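Local coordinates for protein pngf-ii (Elizabethkingia meningoseptica, PDB 4R4X) that probably removes N-linked glycans from glycoproteins as a peptide:N-glycosidase, hydrolysing the bond between the innermost sugar and the asparagine side chain, at residues 463-468 with 480-485; 471-474 with 478-481. One frame throughout, in Å; residues are numbered along the deposited sequence.

Both contacts lie in the long loop between strands 449-454 and 493-504, in the part of the chain that matches the C-terminal domain family of peptide-N-glycosidase F. The chain passes Cys461, then runs through 463-468, 471-474, 478-481 and on to 485 before Cys489 closes the loop with a disulfide to Cys461. Interaction 2 closes the short turn between 471-474 and 478-481. Interaction 1 joins 463-468 to 480-485 and closes the wider loop. The segments 471-474 and 478-479 therefore fall inside the span of interaction 1, and the two contacts share Ser480 and Ser481. Their centres are about 8 Å apart. Arg465 of interaction 1 packs against Asn473 and Ser479 of interaction 2.

Interaction 1 (463-468 with 480-485); sequences SYRLFN and SSDLSR
In a disulfide-closed loop, the end of one 3-10 segment and the residue after it, Arg465 and Asn468, meet Ser481 and Asp482 of another. Ser481 CB packs against the amide of Asn468, 3.4 Å from its CG and only slightly farther from its OD1 and ND2. Ser481 OG turns to Asn468 CB, at 3.5 Å. The amide itself is held by others: Asn468 ND2 donates to Tyr464 O at 2.9 Å, from above the carbonyl plane, and Asn468 OD1 accepts from Phe306 N. Phe467 N reaches Tyr464 O from the opposite face. The Phe467 N bond is the i to i+3 bond of a 3-10 turn; the Asn468 amide adds a side-chain bond to the same carbonyl. The Arg465 chain leaves anti to the backbone N and bends at chi2 (72°), laying CD 3.4 Å from Asp482 OD1. Arg465 NH1 makes a weak bond to Asn468 O. The charges do not form a salt bridge, as Arg465 NE stays 4.3 Å from Asp482 OD1. The guanidinium and carboxylate planes are 65° apart. A water links them instead, donating to Asp482 OD2 at 2.8 Å and accepting a weak bond from Arg465 NE. Asp482 OD2 also accepts from Ser479 N.

Interaction 2 (471-474 with 478-481); sequences SGNF and LSSS
Ser471 OG and Ser479 OG lie 2.6 Å apart and share a hydrogen bond at the centre of this contact. Either hydroxyl could be the donor. Ser471 OG also accepts from Ser481 N at 2.9 Å, with an N-H...O angle of 151°. Its torsion puts it there: OG lies anti to the backbone N (chi1 172°), which carries it across to the start of the 3-10 turn at 480-482. Ser479 OG is also 3.2 Å from Gly472 O.

Around these hydroxyls the two backbones run antiparallel. Asn473 and Ser479 form a single beta bridge as a non-hydrogen-bonded pair. A bond flanks the bridge at each end. Ser480 N donates to Gly472 O at 2.9 Å, and Phe474 N donates to Leu478 O at 2.8 Å. The N-H...O angle of the Phe474 N bond is 170°. Ser479 CA adds a CH...O contact to Gly472 O.

The Phe474 ring lies obliquely against 478-481, with CE2 3.9 Å from Ser480 CB. Farther out, Asp476 OD1 takes the N-H of Leu478, inside the connecting turn. Phe306 touches Ser471.

The single hydroxyl proton of Ser479 has two possible acceptors, Ser471 OG and Gly472 O. If Ser471 donates to Ser479, the Ser479 proton can go to Gly472 O; if Ser479 donates to Ser471, it cannot serve both.

Interaction 1 (463-468 with 480-485)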
loop_
_atom_site.group_PDB
_atom_site.type_symbol
_atom_site.label_atom_id
_atom_site.label_comp_id
_atom_site.label_asym_id
_atom_site.label_seq_id
_atom_site.Cartn_x
_atom_site.Cartn_y
_atom_site.Cartn_z
ATOM N N SER A 463 2.128 -2.969 -22.972
ATOM C CA SER A 463 2.954 -3.508 -21.878
ATOM C C SER A 463 2.278 -4.573 -20.999
ATOM O O SER A 463 2.976 -5.354 -20.386
ATOM C CB SER A 463 3.455 -2.372 -20.957
ATOM O OG SER A 463 4.128 -1.368 -21.699
ATOM N N TYR A 464 0.941 -4.590 -20.939
ATOM C CA TYR A 464 0.197 -5.357 -19.940
ATOM C C TYR A 464 -0.476 -6.571 -20.587
ATOM O O TYR A 464 -1.398 -7.176 -20.021
ATOM C CB TYR A 464 -0.817 -4.452 -19.192
ATOM C CG TYR A 464 -0.127 -3.169 -18.775
ATOM C CD1 TYR A 464 0.851 -3.162 -17.802
ATOM C CD2 TYR A 464 -0.377 -2.004 -19.449
ATOM C CE1 TYR A 464 1.559 -1.998 -17.500
ATOM C CE2 TYR A 464 0.307 -0.839 -19.163
ATOM C CZ TYR A 464 1.266 -0.826 -18.197
ATOM O OH TYR A 464 1.932 0.378 -17.969
ATOM N N ARG A 465 0.023 -6.930 -21.763
ATOM C CA ARG A 465 -0.570 -8.006 -22.576
ATOM C C ARG A 465 -0.783 -9.317 -21.809
ATOM O O ARG A 465 -1.816 -9.975 -21.988
ATOM C CB ARG A 465 0.303 -8.236 -23.817
ATOM C CG ARG A 465 -0.230 -9.274 -24.776
ATOM C CD ARG A 465 -1.445 -8.764 -25.527
ATOM N NE ARG A 465 -2.041 -9.793 -26.374
ATOM C CZ ARG A 465 -2.976 -10.660 -25.997
ATOM N NH1 ARG A 465 -3.442 -10.684 -24.755
ATOM N NH2 ARG A 465 -3.435 -11.532 -26.890
ATOM N N LEU A 466 0.157 -9.674 -20.936
ATOM C CA LEU A 466 0.130 -10.969 -20.254
ATOM C C LEU A 466 -0.899 -11.036 -19.113
ATOM O O LEU A 466 -1.139 -12.106 -18.533
ATOM C CB LEU A 466 1.523 -11.337 -19.738
ATOM C CG LEU A 466 2.602 -11.592 -20.795
ATOM C CD1 LEU A 466 3.944 -11.933 -20.147
ATOM C CD2 LEU A 466 2.177 -12.668 -21.785
ATOM N N PHE A 467 -1.488 -9.893 -18.783
ATOM C CA PHE A 467 -2.624 -9.861 -17.852
ATOM C C PHE A 467 -3.956 -10.122 -18.569
ATOM O O PHE A 467 -4.982 -10.234 -17.910
ATOM C CB PHE A 467 -2.706 -8.519 -17.113
ATOM C CG PHE A 467 -1.537 -8.244 -16.211
ATOM C CD1 PHE A 467 -1.537 -8.680 -14.877
ATOM C CD2 PHE A 467 -0.416 -7.566 -16.684
ATOM C CE1 PHE A 467 -0.462 -8.440 -14.053
ATOM C CE2 PHE A 467 0.665 -7.320 -15.858
ATOM C CZ PHE A 467 0.634 -7.730 -14.516
ATOM N N ASN A 468 -3.936 -10.234 -19.910
ATOM C CA ASN A 468 -5.160 -10.099 -20.713
ATOM C C ASN A 468 -5.438 -11.293 -21.640
ATOM O O ASN A 468 -5.554 -11.125 -22.856
ATOM C CB ASN A 468 -5.094 -8.810 -21.566
ATOM C CG ASN A 468 -5.341 -7.531 -20.750
ATOM O OD1 ASN A 468 -6.483 -7.163 -20.470
ATOM N ND2 ASN A 468 -4.285 -6.857 -20.386
ATOM N N SER A 480 -6.954 -6.089 -28.370
ATOM C CA SER A 480 -7.686 -4.964 -27.806
ATOM C C SER A 480 -6.939 -4.310 -26.653
ATOM O O SER A 480 -6.934 -3.082 -26.551
ATOM C CB SER A 480 -9.085 -5.385 -27.339
ATOM O OG SER A 480 -9.798 -4.244 -26.872
ATOM N N SER A 481 -6.285 -5.114 -25.817
ATOM C CA SER A 481 -5.599 -4.605 -24.634
ATOM C C SER A 481 -4.342 -3.783 -24.969
ATOM O O SER A 481 -3.840 -3.090 -24.114
ATOM C CB SER A 481 -5.264 -5.778 -23.648
ATOM O OG SER A 481 -4.313 -6.675 -24.187
ATOM N N ASP A 482 -3.837 -3.892 -26.199
ATOM C CA ASP A 482 -2.694 -3.133 -26.682
ATOM C C ASP A 482 -3.034 -1.681 -27.055
ATOM O O ASP A 482 -2.133 -0.853 -27.135
ATOM C CB ASP A 482 -2.129 -3.751 -27.969
ATOM C CG ASP A 482 -1.649 -5.206 -27.812
ATOM O OD1 ASP A 482 -1.277 -5.611 -26.682
ATOM O OD2 ASP A 482 -1.582 -5.907 -28.858
ATOM N N LEU A 483 -4.301 -1.397 -27.349
ATOM C CA LEU A 483 -4.653 -0.169 -28.011
ATOM C C LEU A 483 -4.589 1.047 -27.077
ATOM O O LEU A 483 -4.937 0.959 -25.893
ATOM C CB LEU A 483 -6.042 -0.274 -28.616
ATOM C CG LEU A 483 -6.287 -1.429 -29.586
ATOM C CD1 LEU A 483 -7.746 -1.430 -29.921
ATOM C CD2 LEU A 483 -5.435 -1.255 -30.834
ATOM N N SER A 484 -4.117 2.155 -27.626
ATOM C CA SER A 484 -4.039 3.427 -26.918
ATOM C C SER A 484 -5.455 3.956 -26.628
ATOM O O SER A 484 -6.369 3.817 -27.453
ATOM C CB SER A 484 -3.202 4.438 -27.737
ATOM O OG SER A 484 -1.839 4.036 -27.814
ATOM N N ARG A 485 -5.646 4.537 -25.439
ATOM C CA ARG A 485 -6.965 4.881 -24.946
ATOM C C ARG A 485 -6.953 6.186 -24.181
ATOM O O ARG A 485 -5.891 6.665 -23.783
ATOM C CB ARG A 485 -7.445 3.790 -24.004
ATOM C CG ARG A 485 -7.920 2.530 -24.697
ATOM C CD ARG A 485 -8.182 1.463 -23.645
ATOM N NE ARG A 485 -8.857 0.308 -24.194
ATOM C CZ ARG A 485 -8.271 -0.772 -24.719
ATOM N NH1 ARG A 485 -6.961 -0.877 -24.822
ATOM N NH2 ARG A 485 -9.032 -1.754 -25.164
HETATM O O HOH W 1 -0.625 -8.517 -29.253
#

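Interaction 2 (471-474 with 478-481)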
loop_
_atom_site.group_PDB
_atom_site.type_symbol
_atom_site.label_atom_id
_atom_site.label_comp_id
_atom_site.label_asym_id
_atom_site.label_seq_id
_atom_site.Cartn_x
_atom_site.Cartn_y
_atom_site.Cartn_z
ATOM N N SER A 471 -8.390 -10.955 -24.292
ATOM C CA SER A 471 -8.440 -9.754 -25.158
ATOM C C SER A 471 -8.677 -10.184 -26.603
ATOM O O SER A 471 -8.051 -11.119 -27.078
ATOM C CB SER A 471 -7.165 -8.943 -25.082
ATOM O OG SER A 471 -7.153 -7.883 -26.069
ATOM N N GLY A 472 -9.571 -9.499 -27.300
ATOM C CA GLY A 472 -9.873 -9.875 -28.688
ATOM C C GLY A 472 -8.674 -9.584 -29.567
ATOM O O GLY A 472 -7.965 -8.601 -29.347
ATOM N N ASN A 473 -8.445 -10.423 -30.569
ATOM C CA ASN A 473 -7.276 -10.277 -31.439
ATOM C C ASN A 473 -7.735 -9.932 -32.846
ATOM O O ASN A 473 -8.570 -10.628 -33.411
ATOM C CB ASN A 473 -6.437 -11.557 -31.380
ATOM C CG ASN A 473 -5.934 -11.849 -29.972
ATOM O OD1 ASN A 473 -6.158 -12.939 -29.396
ATOM N ND2 ASN A 473 -5.266 -10.880 -29.405
ATOM N N PHE A 474 -7.215 -8.836 -33.392
ATOM C CA PHE A 474 -7.764 -8.260 -34.626
ATOM C C PHE A 474 -6.959 -8.651 -35.848
ATOM O O PHE A 474 -5.843 -9.132 -35.743
ATOM C CB PHE A 474 -7.896 -6.732 -34.492
ATOM C CG PHE A 474 -8.754 -6.314 -33.320
ATOM C CD1 PHE A 474 -10.039 -6.839 -33.165
ATOM C CD2 PHE A 474 -8.264 -5.468 -32.339
ATOM C CE1 PHE A 474 -10.823 -6.493 -32.056
ATOM C CE2 PHE A 474 -9.047 -5.110 -31.244
ATOM C CZ PHE A 474 -10.325 -5.610 -31.106
ATOM N N LEU A 478 -2.999 -6.666 -33.817
ATOM C CA LEU A 478 -3.076 -6.087 -32.480
ATOM C C LEU A 478 -4.178 -6.783 -31.694
ATOM O O LEU A 478 -5.109 -7.340 -32.282
ATOM C CB LEU A 478 -3.385 -4.575 -32.581
ATOM C CG LEU A 478 -2.238 -3.759 -33.194
ATOM C CD1 LEU A 478 -2.698 -2.327 -33.577
ATOM C CD2 LEU A 478 -1.069 -3.723 -32.239
ATOM N N SER A 479 -4.059 -6.716 -30.376
ATOM C CA SER A 479 -5.055 -7.181 -29.438
ATOM C C SER A 479 -5.699 -5.964 -28.786
ATOM O O SER A 479 -5.079 -4.914 -28.671
ATOM C CB SER A 479 -4.363 -8.078 -28.388
ATOM O OG SER A 479 -5.287 -8.876 -27.662
ATOM N N SER A 480 -6.954 -6.089 -28.370
ATOM C CA SER A 480 -7.686 -4.964 -27.806
ATOM C C SER A 480 -6.939 -4.310 -26.653
ATOM O O SER A 480 -6.934 -3.082 -26.551
ATOM C CB SER A 480 -9.085 -5.385 -27.339
ATOM O OG SER A 480 -9.798 -4.244 -26.872
ATOM N N SER A 481 -6.285 -5.114 -25.817
ATOM C CA SER A 481 -5.599 -4.605 -24.634
ATOM C C SER A 481 -4.342 -3.783 -24.969
ATOM O O SER A 481 -3.840 -3.090 -24.114
ATOM C CB SER A 481 -5.264 -5.778 -23.648
ATOM O OG SER A 481 -4.313 -6.675 -24.187
#